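Local coordinates for protein Poly(Beta-D-mannuronate) lyase (Pseudopedobacter saltans, PDB 7O79) that probably acts as a polysaccharide lyase that cleaves poly(beta-D-mannuronate), the mannuronate-rich part of alginate, and is built as a long parallel beta-helix, at residues F175-Y180 against N216-I221; D294-I299 against V309-H314; G337-N342 against P380-F385. All coordinates share one frame; numbering follows the deposited sequence.

Contact 1: residues F175-Y180 against N216-I221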
# COMPACT_ATOMS: atom_id res chain seq x y z
N PHE A 175 -0.15 -2.25 3.48
CA PHE A 175 -0.74 -2.72 2.23
C PHE A 175 0.31 -3.50 1.45
O PHE A 175 1.43 -3.00 1.27
CB PHE A 175 -1.23 -1.55 1.36
CG PHE A 175 -2.51 -0.89 1.82
CD1 PHE A 175 -2.48 0.12 2.77
CD2 PHE A 175 -3.72 -1.22 1.23
CE1 PHE A 175 -3.67 0.76 3.18
CE2 PHE A 175 -4.92 -0.57 1.61
CZ PHE A 175 -4.88 0.42 2.58
N ARG A 176 -0.03 -4.70 0.97
CA ARG A 176 0.81 -5.42 0.02
C ARG A 176 -0.07 -5.85 -1.16
O ARG A 176 -1.00 -6.63 -0.98
CB ARG A 176 1.50 -6.63 0.68
CG ARG A 176 2.38 -7.42 -0.29
CD ARG A 176 3.12 -8.62 0.36
NE ARG A 176 2.21 -9.68 0.78
CZ ARG A 176 2.49 -10.57 1.73
NH1 ARG A 176 3.67 -10.57 2.33
NH2 ARG A 176 1.59 -11.50 2.04
N ILE A 177 0.22 -5.32 -2.35
CA ILE A 177 -0.64 -5.48 -3.53
C ILE A 177 0.03 -6.40 -4.54
O ILE A 177 0.84 -5.97 -5.36
CB ILE A 177 -1.00 -4.13 -4.18
CG1 ILE A 177 -1.35 -3.09 -3.12
CG2 ILE A 177 -2.10 -4.34 -5.24
CD1 ILE A 177 -2.56 -3.49 -2.28
N TRP A 178 -0.37 -7.67 -4.53
CA TRP A 178 0.02 -8.59 -5.57
C TRP A 178 -0.93 -8.46 -6.76
O TRP A 178 -1.98 -7.80 -6.68
CB TRP A 178 -0.01 -10.03 -5.07
CG TRP A 178 1.06 -10.39 -4.06
CD1 TRP A 178 2.34 -9.90 -3.98
CD2 TRP A 178 0.93 -11.35 -3.01
NE1 TRP A 178 3.01 -10.49 -2.92
CE2 TRP A 178 2.17 -11.39 -2.31
CE3 TRP A 178 -0.11 -12.19 -2.59
CZ2 TRP A 178 2.39 -12.23 -1.22
CZ3 TRP A 178 0.11 -13.03 -1.49
CH2 TRP A 178 1.35 -13.04 -0.82
N GLY A 179 -0.57 -9.14 -7.85
CA GLY A 179 -1.35 -9.16 -9.06
C GLY A 179 -0.45 -9.12 -10.26
O GLY A 179 0.77 -9.22 -10.15
N TYR A 180 -1.07 -9.01 -11.44
CA TYR A 180 -0.29 -8.94 -12.68
C TYR A 180 0.70 -7.80 -12.61
O TYR A 180 0.33 -6.66 -12.31
CB TYR A 180 -1.22 -8.78 -13.88
CG TYR A 180 -0.51 -8.66 -15.20
CD1 TYR A 180 0.03 -7.45 -15.62
CD2 TYR A 180 -0.38 -9.76 -16.04
CE1 TYR A 180 0.69 -7.33 -16.84
CE2 TYR A 180 0.28 -9.65 -17.26
CZ TYR A 180 0.81 -8.44 -17.65
OH TYR A 180 1.45 -8.33 -18.86
N ASN A 216 0.96 -4.07 -11.30
CA ASN A 216 0.82 -2.90 -12.18
C ASN A 216 -0.49 -2.14 -11.96
O ASN A 216 -1.48 -2.67 -11.43
CB ASN A 216 0.88 -3.27 -13.67
CG ASN A 216 2.16 -3.96 -14.06
OD1 ASN A 216 3.10 -4.05 -13.27
ND2 ASN A 216 2.23 -4.41 -15.30
N ARG A 217 -0.48 -0.88 -12.42
CA ARG A 217 -1.67 -0.03 -12.62
C ARG A 217 -2.44 0.25 -11.35
O ARG A 217 -3.66 0.39 -11.36
CB ARG A 217 -2.59 -0.60 -13.69
CG ARG A 217 -1.87 -1.11 -14.89
CD ARG A 217 -1.87 -0.03 -15.95
NE ARG A 217 -1.04 -0.40 -17.09
CZ ARG A 217 -0.64 0.45 -18.03
NH1 ARG A 217 -0.97 1.74 -17.95
NH2 ARG A 217 0.11 0.02 -19.04
N ASN A 218 -1.71 0.41 -10.26
CA ASN A 218 -2.31 0.75 -9.00
C ASN A 218 -2.32 2.25 -8.79
O ASN A 218 -1.53 2.94 -9.37
CB ASN A 218 -1.57 0.05 -7.88
CG ASN A 218 -1.63 -1.46 -8.02
OD1 ASN A 218 -2.66 -2.03 -7.96
ND2 ASN A 218 -0.54 -2.05 -8.26
N LYS A 219 -3.24 2.73 -7.98
CA LYS A 219 -3.36 4.13 -7.66
C LYS A 219 -3.24 4.43 -6.16
O LYS A 219 -4.08 4.04 -5.40
CB LYS A 219 -4.70 4.67 -8.13
CG LYS A 219 -5.09 4.24 -9.51
CD LYS A 219 -4.17 4.90 -10.48
CE LYS A 219 -4.83 5.27 -11.78
NZ LYS A 219 -4.29 4.39 -12.83
N VAL A 220 -2.22 5.18 -5.79
CA VAL A 220 -1.95 5.59 -4.43
C VAL A 220 -2.15 7.11 -4.48
O VAL A 220 -1.28 7.82 -4.87
CB VAL A 220 -0.57 5.17 -3.97
CG1 VAL A 220 -0.37 5.53 -2.53
CG2 VAL A 220 -0.41 3.68 -4.11
N ILE A 221 -3.34 7.55 -4.07
CA ILE A 221 -3.83 8.91 -4.32
C ILE A 221 -4.31 9.54 -3.02
O ILE A 221 -5.13 8.94 -2.31
CB ILE A 221 -5.00 8.94 -5.32
CG1 ILE A 221 -4.73 8.10 -6.57
CG2 ILE A 221 -5.31 10.38 -5.73
CD1 ILE A 221 -3.47 8.49 -7.26

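Contact 2: residues D294-I299 against V309-H314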
# COMPACT_ATOMS: atom_id res chain seq x y z
N ASP A 294 30.49 -15.31 -13.51
CA ASP A 294 30.08 -16.68 -13.22
C ASP A 294 29.27 -16.80 -11.94
O ASP A 294 28.78 -17.90 -11.65
CB ASP A 294 31.30 -17.59 -13.13
CG ASP A 294 31.99 -17.71 -14.46
OD1 ASP A 294 31.29 -17.62 -15.47
OD2 ASP A 294 33.23 -17.90 -14.50
N LYS A 295 29.11 -15.72 -11.18
CA LYS A 295 28.47 -15.78 -9.87
C LYS A 295 26.98 -15.44 -9.90
O LYS A 295 26.32 -15.59 -8.87
CB LYS A 295 29.19 -14.84 -8.89
CG LYS A 295 30.69 -15.11 -8.84
CD LYS A 295 31.27 -14.82 -7.48
CE LYS A 295 32.75 -15.26 -7.40
NZ LYS A 295 32.93 -16.69 -7.79
N TYR A 296 26.45 -15.01 -11.05
CA TYR A 296 25.06 -14.59 -11.15
C TYR A 296 24.12 -15.70 -10.73
O TYR A 296 24.19 -16.82 -11.24
CB TYR A 296 24.77 -14.13 -12.58
CG TYR A 296 23.34 -13.69 -12.85
CD1 TYR A 296 22.63 -12.92 -11.95
CD2 TYR A 296 22.73 -14.02 -14.05
CE1 TYR A 296 21.32 -12.50 -12.24
CE2 TYR A 296 21.44 -13.61 -14.34
CZ TYR A 296 20.74 -12.86 -13.45
OH TYR A 296 19.45 -12.48 -13.76
N GLU A 297 23.24 -15.40 -9.76
CA GLU A 297 22.18 -16.31 -9.33
C GLU A 297 20.84 -15.70 -9.72
O GLU A 297 20.26 -14.89 -8.97
CB GLU A 297 22.25 -16.56 -7.82
CG GLU A 297 23.64 -17.01 -7.36
CD GLU A 297 23.79 -17.11 -5.83
OE1 GLU A 297 24.70 -17.83 -5.37
OE2 GLU A 297 22.96 -16.50 -5.11
N PRO A 298 20.30 -16.06 -10.88
CA PRO A 298 19.06 -15.43 -11.34
C PRO A 298 17.85 -15.84 -10.52
O PRO A 298 17.79 -16.93 -9.95
CB PRO A 298 18.93 -15.91 -12.79
CG PRO A 298 19.61 -17.25 -12.79
CD PRO A 298 20.78 -17.08 -11.83
N ILE A 299 16.88 -14.93 -10.46
CA ILE A 299 15.56 -15.23 -9.92
C ILE A 299 14.80 -15.95 -11.03
O ILE A 299 14.52 -15.36 -12.07
CB ILE A 299 14.82 -13.97 -9.46
CG1 ILE A 299 15.66 -13.14 -8.46
CG2 ILE A 299 13.45 -14.33 -8.89
CD1 ILE A 299 15.98 -13.84 -7.14
N VAL A 309 13.52 -13.36 -13.92
CA VAL A 309 13.07 -11.98 -13.77
C VAL A 309 14.15 -11.20 -13.00
O VAL A 309 15.00 -11.79 -12.34
CB VAL A 309 11.71 -11.88 -13.05
CG1 VAL A 309 10.63 -12.59 -13.87
CG2 VAL A 309 11.79 -12.47 -11.64
N PRO A 310 14.12 -9.87 -13.10
CA PRO A 310 15.08 -9.09 -12.30
C PRO A 310 14.63 -9.03 -10.85
O PRO A 310 13.44 -9.08 -10.54
CB PRO A 310 15.07 -7.70 -12.95
CG PRO A 310 13.98 -7.68 -13.92
CD PRO A 310 13.33 -9.02 -14.01
N ARG A 311 15.63 -8.92 -9.97
CA ARG A 311 15.36 -8.63 -8.56
C ARG A 311 14.63 -7.30 -8.40
O ARG A 311 13.72 -7.18 -7.58
CB ARG A 311 16.67 -8.62 -7.77
CG ARG A 311 17.20 -10.04 -7.40
CD ARG A 311 18.67 -9.97 -7.02
NE ARG A 311 19.10 -11.27 -6.49
CZ ARG A 311 19.60 -12.25 -7.23
NH1 ARG A 311 19.75 -12.09 -8.54
NH2 ARG A 311 19.94 -13.40 -6.67
N TYR A 312 15.04 -6.29 -9.18
CA TYR A 312 14.38 -4.97 -9.22
C TYR A 312 14.23 -4.53 -10.67
O TYR A 312 15.17 -4.65 -11.46
CB TYR A 312 15.19 -3.91 -8.43
CG TYR A 312 15.17 -4.15 -6.93
CD1 TYR A 312 16.07 -5.03 -6.34
CD2 TYR A 312 14.23 -3.51 -6.11
CE1 TYR A 312 16.04 -5.29 -4.98
CE2 TYR A 312 14.21 -3.75 -4.74
CZ TYR A 312 15.12 -4.64 -4.18
OH TYR A 312 15.13 -4.90 -2.83
N GLY A 313 13.05 -4.03 -11.04
CA GLY A 313 12.86 -3.51 -12.39
C GLY A 313 13.60 -2.20 -12.62
O GLY A 313 13.62 -1.30 -11.78
N HIS A 314 14.22 -2.09 -13.80
CA HIS A 314 14.87 -0.86 -14.23
C HIS A 314 13.88 0.30 -14.17
O HIS A 314 12.75 0.18 -14.63
CB HIS A 314 15.37 -1.08 -15.67
CG HIS A 314 16.37 -0.07 -16.15
ND1 HIS A 314 16.90 -0.10 -17.42
CD2 HIS A 314 16.97 0.97 -15.52
CE1 HIS A 314 17.78 0.88 -17.55
NE2 HIS A 314 17.83 1.55 -16.42
O HOH W 1 17.71 -12.20 -11.57

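Contact 3: residues G337-N342 against P380-F385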
# COMPACT_ATOMS: atom_id res chain seq x y z
N GLY A 337 19.33 4.50 -6.21
CA GLY A 337 19.54 3.87 -4.92
C GLY A 337 19.99 2.43 -5.08
O GLY A 337 19.72 1.78 -6.09
N SER A 338 20.70 1.93 -4.06
CA SER A 338 21.12 0.52 -3.96
C SER A 338 21.84 0.03 -5.22
O SER A 338 21.49 -0.99 -5.82
CB SER A 338 19.95 -0.39 -3.62
OG SER A 338 19.27 0.12 -2.50
N TYR A 339 22.86 0.78 -5.61
CA TYR A 339 23.69 0.42 -6.74
C TYR A 339 24.72 -0.62 -6.32
O TYR A 339 25.35 -0.50 -5.26
CB TYR A 339 24.39 1.66 -7.29
CG TYR A 339 25.25 1.46 -8.53
CD1 TYR A 339 24.67 1.17 -9.76
CD2 TYR A 339 26.64 1.61 -8.48
CE1 TYR A 339 25.45 1.03 -10.92
CE2 TYR A 339 27.43 1.46 -9.61
CZ TYR A 339 26.84 1.18 -10.83
OH TYR A 339 27.62 1.03 -11.96
N ASN A 340 24.89 -1.65 -7.15
CA ASN A 340 25.95 -2.64 -6.98
C ASN A 340 26.89 -2.50 -8.17
O ASN A 340 26.60 -3.02 -9.25
CB ASN A 340 25.40 -4.05 -6.87
CG ASN A 340 26.49 -5.10 -6.83
OD1 ASN A 340 27.65 -4.78 -6.53
ND2 ASN A 340 26.14 -6.35 -7.12
N GLY A 341 28.01 -1.81 -7.97
CA GLY A 341 29.00 -1.69 -9.01
C GLY A 341 29.91 -2.89 -9.18
O GLY A 341 30.79 -2.87 -10.05
N ASN A 342 29.74 -3.94 -8.37
CA ASN A 342 30.54 -5.16 -8.47
C ASN A 342 29.57 -6.31 -8.68
O ASN A 342 29.20 -7.02 -7.72
CB ASN A 342 31.41 -5.39 -7.24
CG ASN A 342 32.48 -4.33 -7.09
OD1 ASN A 342 33.19 -4.01 -8.04
ND2 ASN A 342 32.61 -3.80 -5.88
N PRO A 380 35.44 -2.71 -15.25
CA PRO A 380 35.52 -2.90 -16.71
C PRO A 380 34.36 -3.68 -17.31
O PRO A 380 33.97 -3.40 -18.45
CB PRO A 380 36.85 -3.65 -16.86
CG PRO A 380 37.67 -3.05 -15.76
CD PRO A 380 36.69 -3.12 -14.60
N ILE A 381 33.80 -4.66 -16.59
CA ILE A 381 32.70 -5.43 -17.16
C ILE A 381 31.40 -4.64 -17.24
O ILE A 381 30.43 -5.15 -17.80
CB ILE A 381 32.46 -6.73 -16.38
CG1 ILE A 381 31.94 -6.40 -14.99
CG2 ILE A 381 33.73 -7.57 -16.35
CD1 ILE A 381 31.56 -7.62 -14.23
N LEU A 382 31.36 -3.42 -16.69
CA LEU A 382 30.21 -2.53 -16.85
C LEU A 382 30.49 -1.37 -17.80
O LEU A 382 29.67 -0.45 -17.90
CB LEU A 382 29.78 -1.98 -15.49
CG LEU A 382 29.53 -3.00 -14.40
CD1 LEU A 382 28.86 -2.33 -13.21
CD2 LEU A 382 28.64 -4.13 -14.96
N ALA A 383 31.61 -1.40 -18.53
CA ALA A 383 32.04 -0.22 -19.28
C ALA A 383 31.10 0.10 -20.44
O ALA A 383 30.86 1.28 -20.73
CB ALA A 383 33.47 -0.43 -19.78
N ASN A 384 30.55 -0.90 -21.11
CA ASN A 384 29.79 -0.63 -22.33
C ASN A 384 28.31 -0.39 -22.07
O ASN A 384 27.55 -0.26 -23.03
CB ASN A 384 29.96 -1.77 -23.34
CG ASN A 384 31.39 -1.89 -23.79
OD1 ASN A 384 32.16 -0.93 -23.66
ND2 ASN A 384 31.76 -3.05 -24.33
N PHE A 385 27.91 -0.32 -20.82
CA PHE A 385 26.53 -0.01 -20.48
C PHE A 385 26.33 1.50 -20.57
O PHE A 385 27.02 2.26 -19.89
CB PHE A 385 26.21 -0.50 -19.07
CG PHE A 385 25.82 -1.94 -19.02
CD1 PHE A 385 24.52 -2.33 -19.32
CD2 PHE A 385 26.75 -2.91 -18.70
CE1 PHE A 385 24.16 -3.66 -19.28
CE2 PHE A 385 26.39 -4.25 -18.66
CZ PHE A 385 25.09 -4.62 -18.94

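Contact 1: residues F175-Y180 against N216-I221
Tyr180 and Asn216 meet twice, once through their backbones and once through their side chains. The backbone link is a hydrogen bond of 2.9 Å from Asn216 N to Tyr180 O. The Asn216 side chain then runs past that same carbonyl. Its CB lies 3.7 Å from Tyr180 O, and CG stays equally near, because chi1 of -58° keeps CG beside the backbone N that makes the bond. At the tip the two branches part. OD1 makes no bond with Tyr180 and instead accepts from the backbone N of Asn238, while ND2 comes up to the tyrosine, 3.6 Å from Tyr180 CE1. It arrives at the ring edge, near the ring plane, and the amide and ring planes stand 88° apart, so this is contact without stacking. A second bond, from ND2 to Glu185 O, fixes the amide's rotation.

The setting is the parallel beta-helix: the backbone just past strand 175-177 meets the turn that leads into strand 219-226, strands 194-201 and 209-214 intervening along the chain. Here asparagine side chains bond to backbone N-H groups of neighbouring turns, Asn240 OD1 taking Asn218 N and Asn218 OD1 taking Phe193 N. The same Asn218 OD1 lies 3.6 Å from Ile177 CG2, the methyl that sits anti to the backbone N, and the two side chains pass alongside, pointing opposite ways. With an alanine in place of Asn216, Asn238 N and Glu185 O would probably lose their amide partner and a gap would open beside the Tyr180 ring. On the tyrosine's side, a bound phosphate ion, probably from the crystallisation liquor, lies about 6 Å from the side chain.

Contact 2: residues D294-I299 against V309-H314
Arg311 reaches across to Glu297 and grips its backbone carbonyl oxygen end-on with both terminal nitrogens. Arg311 NH2 is 2.8 Å from Glu297 O and sits in the carbonyl plane; Arg311 NH1, 2.9 Å from the same oxygen, stands 36° above that plane. Glu297 O itself is close to the plane of the guanidinium. The arginine gets this far because its chain is extended from CG to NE, and NH1 also forms a salt bridge with Glu286, so the group is held by a neutral acceptor and an anion together.

The packing is tightest around Ile299. Its CD1 covers one face of the guanidinium, 4.0 Å from Arg311 CZ, while Ile299 CG1 rests against the aliphatic part of the arginine at 3.6 Å from Arg311 CG, the two side chains crossing at about a right angle. On the Val309 side, Ile299 CG2 meets Val309 CG2 at 3.7 Å, and the backbone adds a bond from Val309 N to Ile299 O. A water completes this part: it accepts from Tyr296 OH and Ile299 N and donates to Val309 O, joining the tyrosine hydroxyl to both backbones through one oxygen.

Toward the Glu297 side chain the contact loosens. The carboxylate does not pair with the arginine, Glu297 OE2 standing 4.6 Å from Arg311 NH2, though the opposite charges probably still attract. The Tyr296 ring passes the guanidinium with CE1 4.0 Å from Arg311 NH1, the planes 56° apart.

The contact lies where the short strands 299-300 and 308-309 pair antiparallel, within the long surface excursion between the beta-helix strands 280-283 and 319-328. Arg311 O accepts from Arg235 on strand 230-236, which joins the returning limb to the coils.

Contact 3: residues G337-N342 against P380-F385
Leu382 carries the contact through a single methyl, CD1, which comes within 3.7 Å of Gly341 O and 3.8 Å of Tyr339 OH. This is a loop-to-loop meeting toward the C-terminal end of the parallel beta-helix: residues 337-342 lead out of strand 333-337, while the loop holding residues 380-385 comes after strand 371-373. The tyrosine and the leucine approach head-on from their own loops, Tyr339 reaching over because its CG is anti to the backbone N (chi1 -177°). No hydrogen bond crosses between the two segments, so this is plain van der Waals packing.

The next shell fixes both sides. Tyr339 OH accepts from Ser377 N, which sets the hydroxyl just where the leucine methyl lies, and Met349 packs on Leu382 as well. Leu382 ends the 3-10 segment 380-382 and starts a type I beta turn to Phe385. The first of these is braced by a bond from Ala383 N to Pro380 O. Gly341 suits its place too, for a CB there would be crowded by Tyr339 CE2.

Farther out, Asn342 OD1 bonds to Asn379 ND2, and Asn340 ND2 bonds to Asp346 OD1. Asn340 also shapes the glycine's own loop with an Asx turn, its OD1 accepting from Asn342 N at 2.9 Å, the donor standing 54° above the carboxamide plane.

In the fold
From the N terminus, the coils stack one after another up to contact 1, which links the turn after strand 175-177 with the one entering strand 219-226, close to the middle of the chain. The chain then winds on past strand 280-283 and makes its surface excursion, whose hairpin contact 2 closes over only nine intervening residues. Contact 3 follows, joining the loops after strands 333-337 and 371-373. The three are strictly in series, neither nested nor crossing. Contacts 2 and 3 are neighbours, with centres about 13 Å apart and nearest atoms about 6 Å apart, whereas contact 1 lies about 23 Å and 30 Å from them, centre to centre.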